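Nonribosomal peptide synthase (Streptomyces sp. MJ635-86F5, PDB 5JJP) activates an aliphatic beta-amino acid as its adenylate, probably at the expense of ATP and for loading onto a phosphopantetheine-bearing carrier. Local coordinates at residues D85-E90 / A130-L136; L123-I127 / R143-P147; L81-D85 / L107-F111. All coordinates share one frame; numbering follows the deposited sequence.

Contact 1. Residues D85-E90 / A130-L136; sequences DRVVLE and AAPALFL
Phe135 is met by two residues of 85-90 from different directions. Val88 comes in obliquely, its CG1 3.8 Å from Phe135 CD1, while Glu90 bears on the rim farther along. There Glu90 OE2 lies in the ring plane, 3.6 Å from Phe135 CZ, and the carboxylate stands almost perpendicular to the ring (87°), so an oxygen faces the electropositive ring edge. The charge of that buried carboxylate is matched by a salt bridge to Arg143. The other branch of Val88, CG2, lies alongside Pro132, pointing the same way. On the opposite face of the sheet Leu89 and Leu136 run side by side, and Val87 CG1 reaches Leu136 CB. Strands 87-90, 111-114 and 134-138 run parallel, 87-90 between the other two and each reached through a helix, in one sheet of the alpha-beta-alpha-beta-alpha sandwich. Val88 bonds through both N and O in the usual parallel pattern, N to Leu134 O (2.9 Å) and O to Leu136 N (2.7 Å), and Glu90 N continues it to Leu136 O. At the other end of the contact, bends at chi2 and chi3 fold the Arg86 chain so that NH1 lies 2.8 Å from Ala130 O, a nearly straight bond (174°) in the guanidinium plane. Over one face of that group sits a water that accepts from Arg86 N and donates to Ala131 O. A leucine in place of Arg86 would probably leave Ala130 O, at the end of helix 120-130, without this donor and the turn at Ala131 less firmly held. Next along, Arg86 O takes Ala133 N at 3.0 Å.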
ATOM      1  N   ASP A  85       2.719  15.487 -13.328  1.00 18.09           N
ATOM      2  CA  ASP A  85       2.729  16.519 -12.285  1.00 19.10           C
ATOM      3  C   ASP A  85       2.312  15.901 -10.982  1.00 17.68           C
ATOM      4  O   ASP A  85       1.324  15.180 -10.937  1.00 15.25           O
ATOM      5  CB  ASP A  85       1.775  17.686 -12.662  1.00 20.50           C
ATOM      6  CG  ASP A  85       2.291  18.517 -13.808  1.00 21.70           C
ATOM      7  OD1 ASP A  85       3.471  18.348 -14.175  1.00 22.19           O
ATOM      8  OD2 ASP A  85       1.534  19.364 -14.333  1.00 25.05           O
ATOM      9  N   ARG A  86       3.070  16.184  -9.930  1.00 17.71           N
ATOM     10  CA  ARG A  86       2.743  15.661  -8.598  1.00 17.85           C
ATOM     11  C   ARG A  86       1.664  16.422  -7.891  1.00 17.89           C
ATOM     12  O   ARG A  86       1.506  17.627  -8.063  1.00 18.92           O
ATOM     13  CB  ARG A  86       3.932  15.582  -7.692  1.00 17.55           C
ATOM     14  CG  ARG A  86       4.952  14.540  -8.166  1.00 19.90           C
ATOM     15  CD  ARG A  86       6.184  15.238  -8.733  1.00 20.87           C
ATOM     16  NE  ARG A  86       6.051  15.468 -10.117  1.00 22.07           N
ATOM     17  CZ  ARG A  86       6.599  16.462 -10.812  1.00 23.58           C
ATOM     18  NH1 ARG A  86       7.342  17.430 -10.261  1.00 22.86           N
ATOM     19  NH2 ARG A  86       6.380  16.456 -12.113  1.00 23.84           N
ATOM     20  N   VAL A  87       0.896  15.664  -7.133  1.00 17.08           N
ATOM     21  CA  VAL A  87      -0.142  16.169  -6.284  1.00 16.19           C
ATOM     22  C   VAL A  87       0.117  15.654  -4.859  1.00 14.76           C
ATOM     23  O   VAL A  87       0.305  14.470  -4.665  1.00 15.21           O
ATOM     24  CB  VAL A  87      -1.462  15.605  -6.777  1.00 17.52           C
ATOM     25  CG1 VAL A  87      -2.598  15.974  -5.811  1.00 18.01           C
ATOM     26  CG2 VAL A  87      -1.733  16.118  -8.164  1.00 17.45           C
ATOM     27  N   VAL A  88       0.182  16.532  -3.868  1.00 14.52           N
ATOM     28  CA  VAL A  88       0.205  16.102  -2.467  1.00 12.86           C
ATOM     29  C   VAL A  88      -1.239  15.893  -2.078  1.00 13.62           C
ATOM     30  O   VAL A  88      -2.026  16.823  -2.152  1.00 15.82           O
ATOM     31  CB  VAL A  88       0.824  17.140  -1.531  1.00 11.68           C
ATOM     32  CG1 VAL A  88       0.845  16.636  -0.113  1.00 10.96           C
ATOM     33  CG2 VAL A  88       2.236  17.443  -1.967  1.00 12.50           C
ATOM     34  N   LEU A  89      -1.582  14.677  -1.687  1.00 13.67           N
ATOM     35  CA  LEU A  89      -2.931  14.339  -1.294  1.00 14.77           C
ATOM     36  C   LEU A  89      -2.987  14.106   0.252  1.00 13.02           C
ATOM     37  O   LEU A  89      -2.454  13.122   0.769  1.00 10.70           O
ATOM     38  CB  LEU A  89      -3.364  13.099  -2.061  1.00 17.80           C
ATOM     39  CG  LEU A  89      -4.743  12.554  -1.838  1.00 20.52           C
ATOM     40  CD1 LEU A  89      -5.765  13.627  -2.130  1.00 23.49           C
ATOM     41  CD2 LEU A  89      -4.992  11.358  -2.712  1.00 21.98           C
ATOM     42  N   GLU A  90      -3.582  15.059   0.961  1.00 12.16           N
ATOM     43  CA  GLU A  90      -3.562  15.044   2.427  1.00 13.55           C
ATOM     44  C   GLU A  90      -4.943  14.811   3.021  1.00 13.44           C
ATOM     45  O   GLU A  90      -5.830  15.650   2.878  1.00 12.79           O
ATOM     46  CB  GLU A  90      -3.000  16.343   2.959  1.00 14.79           C
ATOM     47  CG  GLU A  90      -2.922  16.427   4.475  1.00 15.87           C
ATOM     48  CD  GLU A  90      -1.955  17.541   4.920  1.00 17.37           C
ATOM     49  OE1 GLU A  90      -0.725  17.423   4.637  1.00 16.14           O
ATOM     50  OE2 GLU A  90      -2.416  18.531   5.572  1.00 19.24           O
ATOM     51  N   ALA A 130       9.890  17.320  -4.604  1.00 21.60           N
ATOM     52  CA  ALA A 130       9.015  16.799  -5.646  1.00 20.34           C
ATOM     53  C   ALA A 130       8.337  17.900  -6.466  1.00 20.09           C
ATOM     54  O   ALA A 130       7.795  17.616  -7.509  1.00 20.61           O
ATOM     55  CB  ALA A 130       7.952  15.932  -5.011  1.00 20.31           C
ATOM     56  N   ALA A 131       8.299  19.131  -5.947  1.00 19.01           N
ATOM     57  CA  ALA A 131       7.720  20.304  -6.651  1.00 17.57           C
ATOM     58  C   ALA A 131       6.335  19.981  -7.212  1.00 16.59           C
ATOM     59  O   ALA A 131       6.118  20.030  -8.384  1.00 16.38           O
ATOM     60  CB  ALA A 131       8.657  20.829  -7.742  1.00 16.43           C
ATOM     61  N   PRO A 132       5.375  19.702  -6.339  1.00 17.24           N
ATOM     62  CA  PRO A 132       4.050  19.356  -6.790  1.00 17.45           C
ATOM     63  C   PRO A 132       3.358  20.599  -7.309  1.00 17.53           C
ATOM     64  O   PRO A 132       3.603  21.677  -6.824  1.00 17.51           O
ATOM     65  CB  PRO A 132       3.351  18.910  -5.505  1.00 19.07           C
ATOM     66  CG  PRO A 132       4.061  19.651  -4.430  1.00 20.42           C
ATOM     67  CD  PRO A 132       5.506  19.624  -4.880  1.00 19.65           C
ATOM     68  N   ALA A 133       2.493  20.416  -8.280  1.00 15.69           N
ATOM     69  CA  ALA A 133       1.698  21.485  -8.794  1.00 14.97           C
ATOM     70  C   ALA A 133       0.417  21.720  -8.003  1.00 15.25           C
ATOM     71  O   ALA A 133      -0.183  22.777  -8.146  1.00 13.54           O
ATOM     72  CB  ALA A 133       1.342  21.193 -10.222  1.00 14.20           C
ATOM     73  N   LEU A 134       0.032  20.752  -7.166  1.00 15.45           N
ATOM     74  CA  LEU A 134      -1.248  20.861  -6.430  1.00 15.61           C
ATOM     75  C   LEU A 134      -1.160  20.224  -5.057  1.00 16.53           C
ATOM     76  O   LEU A 134      -0.604  19.136  -4.888  1.00 17.53           O
ATOM     77  CB  LEU A 134      -2.337  20.189  -7.248  1.00 15.00           C
ATOM     78  CG  LEU A 134      -3.783  20.243  -6.708  1.00 15.35           C
ATOM     79  CD1 LEU A 134      -4.339  21.661  -6.697  1.00 14.33           C
ATOM     80  CD2 LEU A 134      -4.659  19.363  -7.536  1.00 14.53           C
ATOM     81  N   PHE A 135      -1.667  20.921  -4.063  1.00 16.81           N
ATOM     82  CA  PHE A 135      -1.852  20.380  -2.736  1.00 16.43           C
ATOM     83  C   PHE A 135      -3.354  20.162  -2.588  1.00 17.18           C
ATOM     84  O   PHE A 135      -4.130  21.111  -2.590  1.00 20.43           O
ATOM     85  CB  PHE A 135      -1.366  21.348  -1.693  1.00 16.28           C
ATOM     86  CG  PHE A 135      -1.573  20.878  -0.261  1.00 15.59           C
ATOM     87  CD1 PHE A 135      -0.657  20.059   0.336  1.00 14.55           C
ATOM     88  CD2 PHE A 135      -2.710  21.267   0.474  1.00 16.31           C
ATOM     89  CE1 PHE A 135      -0.815  19.653   1.630  1.00 14.40           C
ATOM     90  CE2 PHE A 135      -2.874  20.880   1.777  1.00 16.15           C
ATOM     91  CZ  PHE A 135      -1.907  20.068   2.356  1.00 15.64           C
ATOM     92  N   LEU A 136      -3.754  18.905  -2.479  1.00 17.26           N
ATOM     93  CA  LEU A 136      -5.174  18.506  -2.533  1.00 17.49           C
ATOM     94  C   LEU A 136      -5.556  17.912  -1.179  1.00 16.47           C
ATOM     95  O   LEU A 136      -5.045  16.872  -0.827  1.00 15.08           O
ATOM     96  CB  LEU A 136      -5.324  17.445  -3.601  1.00 17.78           C
ATOM     97  CG  LEU A 136      -6.709  16.843  -3.737  1.00 19.81           C
ATOM     98  CD1 LEU A 136      -7.759  17.938  -3.882  1.00 19.46           C
ATOM     99  CD2 LEU A 136      -6.768  15.907  -4.921  1.00 19.85           C
TER
HETATM  100  O   HOH W   1       4.462  18.964 -10.149  1.00 18.15           O

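Contact 2. Residues L123-I127 / R143-P147; sequences LRTII and REGLP
Over one face of the Arg143 guanidinium sits a methyl of Leu123: CD2 lies 3.3 Å from Arg143 NE, displaced from the middle of the group toward its rim. The two side chains come from opposite directions. Leu123 extends with CG anti to the backbone N (chi1 -180°), while Arg143 bends at chi2 and chi3 to lay its flat end beneath the methyl. The polar atoms of Arg143 are used elsewhere, NE by the carboxylate of Glu90 and NH2 by Thr118 O. A second guanidinium, that of Arg124, is approached at its edge by Gly145 O. Here NE donates at 3.2 Å to Gly145 O along a lone pair in the carbonyl plane, though the oxygen is tilted 18° out of the guanidinium plane. NH2 of Arg124 passes 3.4 Å from Gly145 CA, where a CB would clash and, at these backbone angles, also press on the preceding carbonyl O. Farther along the helix the contact is apolar and modest: Ile127 CD1 reaches toward Pro147 CD, 4.1 Å away, and the Ile127 side chain crosses that of Leu146 at about a right angle. The whole joins helix 120-130 to the loop connecting strands 134-138 and 151-156. Leu123 and Leu146 both continue inward to Phe135 on strand 134-138, and Leu123 also reaches Val88 and Glu90 on strand 87-90, so helix and loop together pack on that part of the sheet.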
ATOM      1  N   LEU A 123       6.639  17.968   5.411  1.00 24.72           N
ATOM      2  CA  LEU A 123       5.813  18.373   4.291  1.00 22.77           C
ATOM      3  C   LEU A 123       6.508  19.413   3.402  1.00 23.35           C
ATOM      4  O   LEU A 123       6.555  19.268   2.181  1.00 21.37           O
ATOM      5  CB  LEU A 123       4.493  18.922   4.797  1.00 20.68           C
ATOM      6  CG  LEU A 123       3.509  19.383   3.735  1.00 19.13           C
ATOM      7  CD1 LEU A 123       3.235  18.208   2.825  1.00 19.80           C
ATOM      8  CD2 LEU A 123       2.225  19.865   4.386  1.00 19.31           C
ATOM      9  N   ARG A 124       7.128  20.404   4.010  1.00 26.77           N
ATOM     10  CA  ARG A 124       7.927  21.383   3.244  1.00 29.02           C
ATOM     11  C   ARG A 124       9.143  20.756   2.550  1.00 30.26           C
ATOM     12  O   ARG A 124       9.494  21.162   1.425  1.00 27.30           O
ATOM     13  CB  ARG A 124       8.376  22.556   4.110  1.00 31.58           C
ATOM     14  CG  ARG A 124       7.291  23.594   4.340  1.00 33.25           C
ATOM     15  CD  ARG A 124       7.904  24.843   5.010  1.00 37.08           C
ATOM     16  NE  ARG A 124       6.898  25.607   5.740  1.00 42.12           N
ATOM     17  CZ  ARG A 124       6.847  25.823   7.061  1.00 40.91           C
ATOM     18  NH1 ARG A 124       7.777  25.365   7.892  1.00 43.13           N
ATOM     19  NH2 ARG A 124       5.838  26.532   7.549  1.00 39.67           N
ATOM     20  N   THR A 125       9.757  19.755   3.183  1.00 29.08           N
ATOM     21  CA  THR A 125      10.842  18.998   2.532  1.00 31.06           C
ATOM     22  C   THR A 125      10.293  18.231   1.307  1.00 28.96           C
ATOM     23  O   THR A 125      10.902  18.272   0.229  1.00 27.48           O
ATOM     24  CB  THR A 125      11.551  18.030   3.519  1.00 32.41           C
ATOM     25  OG1 THR A 125      11.987  18.753   4.670  1.00 30.26           O
ATOM     26  CG2 THR A 125      12.768  17.384   2.896  1.00 34.07           C
ATOM     27  N   ILE A 126       9.154  17.545   1.468  1.00 26.51           N
ATOM     28  CA  ILE A 126       8.509  16.852   0.342  1.00 25.37           C
ATOM     29  C   ILE A 126       8.283  17.818  -0.835  1.00 21.63           C
ATOM     30  O   ILE A 126       8.503  17.478  -1.973  1.00 21.68           O
ATOM     31  CB  ILE A 126       7.087  16.278   0.695  1.00 29.47           C
ATOM     32  CG1 ILE A 126       7.081  15.212   1.812  1.00 33.51           C
ATOM     33  CG2 ILE A 126       6.389  15.738  -0.538  1.00 27.30           C
ATOM     34  CD1 ILE A 126       8.326  14.374   1.918  1.00 37.40           C
ATOM     35  N   ILE A 127       7.746  18.995  -0.540  1.00 21.28           N
ATOM     36  CA  ILE A 127       7.331  19.936  -1.559  1.00 19.79           C
ATOM     37  C   ILE A 127       8.520  20.467  -2.309  1.00 20.81           C
ATOM     38  O   ILE A 127       8.454  20.581  -3.524  1.00 23.62           O
ATOM     39  CB  ILE A 127       6.490  21.091  -0.961  1.00 20.05           C
ATOM     40  CG1 ILE A 127       5.144  20.542  -0.457  1.00 19.50           C
ATOM     41  CG2 ILE A 127       6.249  22.192  -1.988  1.00 18.30           C
ATOM     42  CD1 ILE A 127       4.241  21.535   0.245  1.00 18.26           C
ATOM     43  N   ARG A 143      -4.663  22.797   6.570  1.00 23.35           N
ATOM     44  CA  ARG A 143      -3.215  22.777   6.703  1.00 21.01           C
ATOM     45  C   ARG A 143      -2.655  24.212   6.646  1.00 20.44           C
ATOM     46  O   ARG A 143      -2.956  24.964   5.730  1.00 19.41           O
ATOM     47  CB  ARG A 143      -2.617  21.881   5.605  1.00 20.69           C
ATOM     48  CG  ARG A 143      -1.100  22.039   5.408  1.00 20.55           C
ATOM     49  CD  ARG A 143      -0.318  21.480   6.600  1.00 21.18           C
ATOM     50  NE  ARG A 143      -0.234  20.032   6.560  1.00 20.94           N
ATOM     51  CZ  ARG A 143       0.513  19.307   7.372  1.00 24.53           C
ATOM     52  NH1 ARG A 143       1.278  19.886   8.302  1.00 27.15           N
ATOM     53  NH2 ARG A 143       0.516  17.994   7.248  1.00 24.24           N
ATOM     54  N   GLU A 144      -1.768  24.526   7.570  1.00 21.80           N
ATOM     55  CA  GLU A 144      -0.983  25.757   7.595  1.00 25.96           C
ATOM     56  C   GLU A 144       0.480  25.509   7.206  1.00 24.11           C
ATOM     57  O   GLU A 144       0.993  24.392   7.339  1.00 20.33           O
ATOM     58  CB  GLU A 144      -0.817  26.298   9.046  1.00 30.43           C
ATOM     59  CG  GLU A 144      -1.976  26.897   9.835  1.00 39.54           C
ATOM     60  CD  GLU A 144      -1.634  27.042  11.348  1.00 44.44           C
ATOM     61  OE1 GLU A 144      -0.645  26.442  11.838  1.00 39.01           O
ATOM     62  OE2 GLU A 144      -2.382  27.772  12.059  1.00 48.47           O
ATOM     63  N   GLY A 145       1.159  26.587   6.815  1.00 24.71           N
ATOM     64  CA  GLY A 145       2.602  26.547   6.442  1.00 25.61           C
ATOM     65  C   GLY A 145       2.877  26.326   4.950  1.00 24.93           C
ATOM     66  O   GLY A 145       4.016  26.077   4.550  1.00 23.48           O
ATOM     67  N   LEU A 146       1.841  26.379   4.126  1.00 24.12           N
ATOM     68  CA  LEU A 146       2.061  26.109   2.704  1.00 25.89           C
ATOM     69  C   LEU A 146       2.722  27.266   1.929  1.00 27.92           C
ATOM     70  O   LEU A 146       2.452  28.444   2.202  1.00 31.05           O
ATOM     71  CB  LEU A 146       0.779  25.781   1.995  1.00 24.89           C
ATOM     72  CG  LEU A 146       0.147  24.477   2.463  1.00 24.57           C
ATOM     73  CD1 LEU A 146      -1.294  24.459   2.042  1.00 25.00           C
ATOM     74  CD2 LEU A 146       0.859  23.235   1.954  1.00 24.28           C
ATOM     75  N   PRO A 147       3.571  26.934   0.954  1.00 26.40           N
ATOM     76  CA  PRO A 147       4.057  28.052   0.142  1.00 26.75           C
ATOM     77  C   PRO A 147       2.924  28.727  -0.664  1.00 24.89           C
ATOM     78  O   PRO A 147       2.040  28.074  -1.192  1.00 26.77           O
ATOM     79  CB  PRO A 147       5.203  27.416  -0.685  1.00 25.56           C
ATOM     80  CG  PRO A 147       5.464  26.071  -0.059  1.00 26.79           C
ATOM     81  CD  PRO A 147       4.189  25.652   0.578  1.00 26.08           C
TER

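Contact 3. Residues L81-D85 / L107-F111; sequences LDVGD and LGLPF
Leu109 presses into the turn formed by Asp82 to Asp85, and this is where the contact is tight. With CG anti to the carbonyl carbon (chi1 -56°), Leu109 directs CD2 to within 3.2 Å of Asp82 O, the same oxygen that accepts Asp85 N to close the type II beta turn. Leu109 CD2 also lies 4.0 Å from Leu81 CB, the two leucines crossing at about a right angle. Beside it Pro110 sets its CG and CD against the backbone, CD 3.3 Å from Asp85 O and CG 3.4 Å from Gly84 O. One hydrogen bond joins the two segments: Gly84 N to Gly108 O, 3.0 Å and nearly straight (172°). Both glycines suit their places. Gly84 has backbone angles at which a CB would be jammed against the preceding carbonyl, and Gly108, with positive phi, ends helix 95-107 in a Schellman motif; a CB on it would be tight against Val83 CG1. The two loops lead from helices 62-77 and 95-107 into the parallel strands 87-90 and 111-114, and so meet at the entry end of the sheet.

The other side is looser and nearer solvent. Val83, partly exposed, touches with methyls against carbonyl oxygens, CG2 lying 3.6 Å from Leu107 O, while the Leu107 side chain turns to Leu76 and Asp77 of helix 62-77. Asp82 points its CB away from 107-111, and its carboxylate accepts from the backbone N atoms of Arg172 and Arg173. Asp85 OD2 is gripped twice, by Asp82 N at 2.9 Å, which meets it from above the carboxylate plane, and by a salt bridge to Arg169. Asp85 thus braces the turn and both carboxylates tie it to the 169-173 region, whereas the join to 107-111 rests on main-chain shape: one backbone bond, and hydrocarbon lying against carbonyl oxygens.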
ATOM      1  N   LEU A  81      -3.448  20.451 -15.368  1.00 19.54           N
ATOM      2  CA  LEU A  81      -2.172  19.801 -15.031  1.00 18.07           C
ATOM      3  C   LEU A  81      -1.794  18.758 -16.095  1.00 16.07           C
ATOM      4  O   LEU A  81      -2.667  18.189 -16.718  1.00 14.86           O
ATOM      5  CB  LEU A  81      -2.202  19.162 -13.659  1.00 17.48           C
ATOM      6  CG  LEU A  81      -2.589  20.070 -12.488  1.00 18.46           C
ATOM      7  CD1 LEU A  81      -2.655  19.205 -11.231  1.00 18.91           C
ATOM      8  CD2 LEU A  81      -1.556  21.152 -12.290  1.00 17.65           C
ATOM      9  N   ASP A  82      -0.503  18.485 -16.220  1.00 14.57           N
ATOM     10  CA  ASP A  82       0.013  17.526 -17.191  1.00 15.65           C
ATOM     11  C   ASP A  82       0.273  16.157 -16.545  1.00 15.39           C
ATOM     12  O   ASP A  82       0.541  16.108 -15.343  1.00 16.18           O
ATOM     13  CB  ASP A  82       1.362  18.044 -17.732  1.00 17.06           C
ATOM     14  CG  ASP A  82       1.664  17.587 -19.162  1.00 17.05           C
ATOM     15  OD1 ASP A  82       0.841  16.900 -19.791  1.00 18.13           O
ATOM     16  OD2 ASP A  82       2.724  17.990 -19.676  1.00 17.84           O
ATOM     17  N   VAL A  83       0.195  15.067 -17.333  1.00 14.24           N
ATOM     18  CA  VAL A  83       0.562  13.763 -16.852  1.00 12.89           C
ATOM     19  C   VAL A  83       1.990  13.900 -16.322  1.00 13.30           C
ATOM     20  O   VAL A  83       2.852  14.451 -17.009  1.00 12.41           O
ATOM     21  CB  VAL A  83       0.508  12.715 -17.992  1.00 12.64           C
ATOM     22  CG1 VAL A  83       1.167  11.394 -17.581  1.00 11.84           C
ATOM     23  CG2 VAL A  83      -0.936  12.496 -18.484  1.00 12.72           C
ATOM     24  N   GLY A  84       2.245  13.357 -15.122  1.00 13.95           N
ATOM     25  CA  GLY A  84       3.521  13.490 -14.429  1.00 14.13           C
ATOM     26  C   GLY A  84       3.560  14.470 -13.266  1.00 14.79           C
ATOM     27  O   GLY A  84       4.373  14.349 -12.342  1.00 12.87           O
ATOM     28  N   ASP A  85       2.719  15.487 -13.328  1.00 18.09           N
ATOM     29  CA  ASP A  85       2.729  16.519 -12.285  1.00 19.10           C
ATOM     30  C   ASP A  85       2.312  15.901 -10.982  1.00 17.68           C
ATOM     31  O   ASP A  85       1.324  15.180 -10.937  1.00 15.25           O
ATOM     32  CB  ASP A  85       1.775  17.686 -12.662  1.00 20.50           C
ATOM     33  CG  ASP A  85       2.291  18.517 -13.808  1.00 21.70           C
ATOM     34  OD1 ASP A  85       3.471  18.348 -14.175  1.00 22.19           O
ATOM     35  OD2 ASP A  85       1.534  19.364 -14.333  1.00 25.05           O
ATOM     36  N   LEU A 107      -5.840  10.272 -14.238  1.00 15.24           N
ATOM     37  CA  LEU A 107      -5.296  11.472 -14.904  1.00 14.06           C
ATOM     38  C   LEU A 107      -3.783  11.383 -15.056  1.00 14.32           C
ATOM     39  O   LEU A 107      -3.198  12.198 -15.702  1.00 15.97           O
ATOM     40  CB  LEU A 107      -5.645  12.712 -14.068  1.00 14.61           C
ATOM     41  CG  LEU A 107      -7.163  13.044 -13.986  1.00 15.00           C
ATOM     42  CD1 LEU A 107      -7.489  14.276 -13.162  1.00 15.40           C
ATOM     43  CD2 LEU A 107      -7.748  13.189 -15.391  1.00 15.18           C
ATOM     44  N   GLY A 108      -3.159  10.368 -14.488  1.00 13.57           N
ATOM     45  CA  GLY A 108      -1.739  10.223 -14.543  1.00 13.99           C
ATOM     46  C   GLY A 108      -1.003  11.206 -13.671  1.00 13.45           C
ATOM     47  O   GLY A 108       0.118  11.592 -14.012  1.00 12.57           O
ATOM     48  N   LEU A 109      -1.621  11.599 -12.558  1.00 12.69           N
ATOM     49  CA  LEU A 109      -1.027  12.551 -11.649  1.00 13.09           C
ATOM     50  C   LEU A 109      -0.495  11.800 -10.446  1.00 13.80           C
ATOM     51  O   LEU A 109      -1.264  11.444  -9.555  1.00 16.24           O
ATOM     52  CB  LEU A 109      -2.021  13.621 -11.213  1.00 13.01           C
ATOM     53  CG  LEU A 109      -2.668  14.404 -12.352  1.00 13.84           C
ATOM     54  CD1 LEU A 109      -3.797  15.313 -11.857  1.00 14.33           C
ATOM     55  CD2 LEU A 109      -1.610  15.239 -13.115  1.00 13.62           C
ATOM     56  N   PRO A 110       0.809  11.556 -10.411  1.00 13.42           N
ATOM     57  CA  PRO A 110       1.288  10.831  -9.283  1.00 14.10           C
ATOM     58  C   PRO A 110       1.085  11.647  -8.004  1.00 14.79           C
ATOM     59  O   PRO A 110       1.404  12.846  -7.953  1.00 16.95           O
ATOM     60  CB  PRO A 110       2.794  10.669  -9.567  1.00 13.71           C
ATOM     61  CG  PRO A 110       3.137  11.774 -10.492  1.00 12.46           C
ATOM     62  CD  PRO A 110       1.909  11.923 -11.334  1.00 12.90           C
ATOM     63  N   PHE A 111       0.595  10.987  -6.970  1.00 15.47           N
ATOM     64  CA  PHE A 111       0.340  11.666  -5.706  1.00 16.13           C
ATOM     65  C   PHE A 111       1.289  11.211  -4.610  1.00 14.29           C
ATOM     66  O   PHE A 111       1.842  10.129  -4.655  1.00 14.09           O
ATOM     67  CB  PHE A 111      -1.123  11.459  -5.283  1.00 15.91           C
ATOM     68  CG  PHE A 111      -1.456  10.051  -4.970  1.00 15.73           C
ATOM     69  CD1 PHE A 111      -1.311   9.569  -3.709  1.00 16.10           C
ATOM     70  CD2 PHE A 111      -1.939   9.197  -5.978  1.00 16.50           C
ATOM     71  CE1 PHE A 111      -1.609   8.243  -3.447  1.00 16.45           C
ATOM     72  CE2 PHE A 111      -2.209   7.881  -5.718  1.00 15.16           C
ATOM     73  CZ  PHE A 111      -2.059   7.409  -4.452  1.00 16.05           C
TER

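Overall arrangement
Contact 1 is the buried member, contact 3 is partly buried and contact 2 lies at the surface. Contacts 1 and 3 share Asp85 and meet at strand 87-90, into which the turn of contact 3 leads; Val87 N probably bonds to Pro110 O. Contacts 1 and 2 share helix 120-130, which strand 134-138 follows, and are joined by the salt bridge from Arg143 NE to Glu90 OE2 (2.8 Å) as contact 2 packs against the sheet. Contacts 2 and 3 do not touch; their nearest atoms are about 8 Å apart. Chemistry follows place: regular parallel-strand bonding in contact 1, an arginine hydrogen bond, a methyl over a guanidinium face and light apolar packing in contact 2, glycine-dependent turns in contact 3.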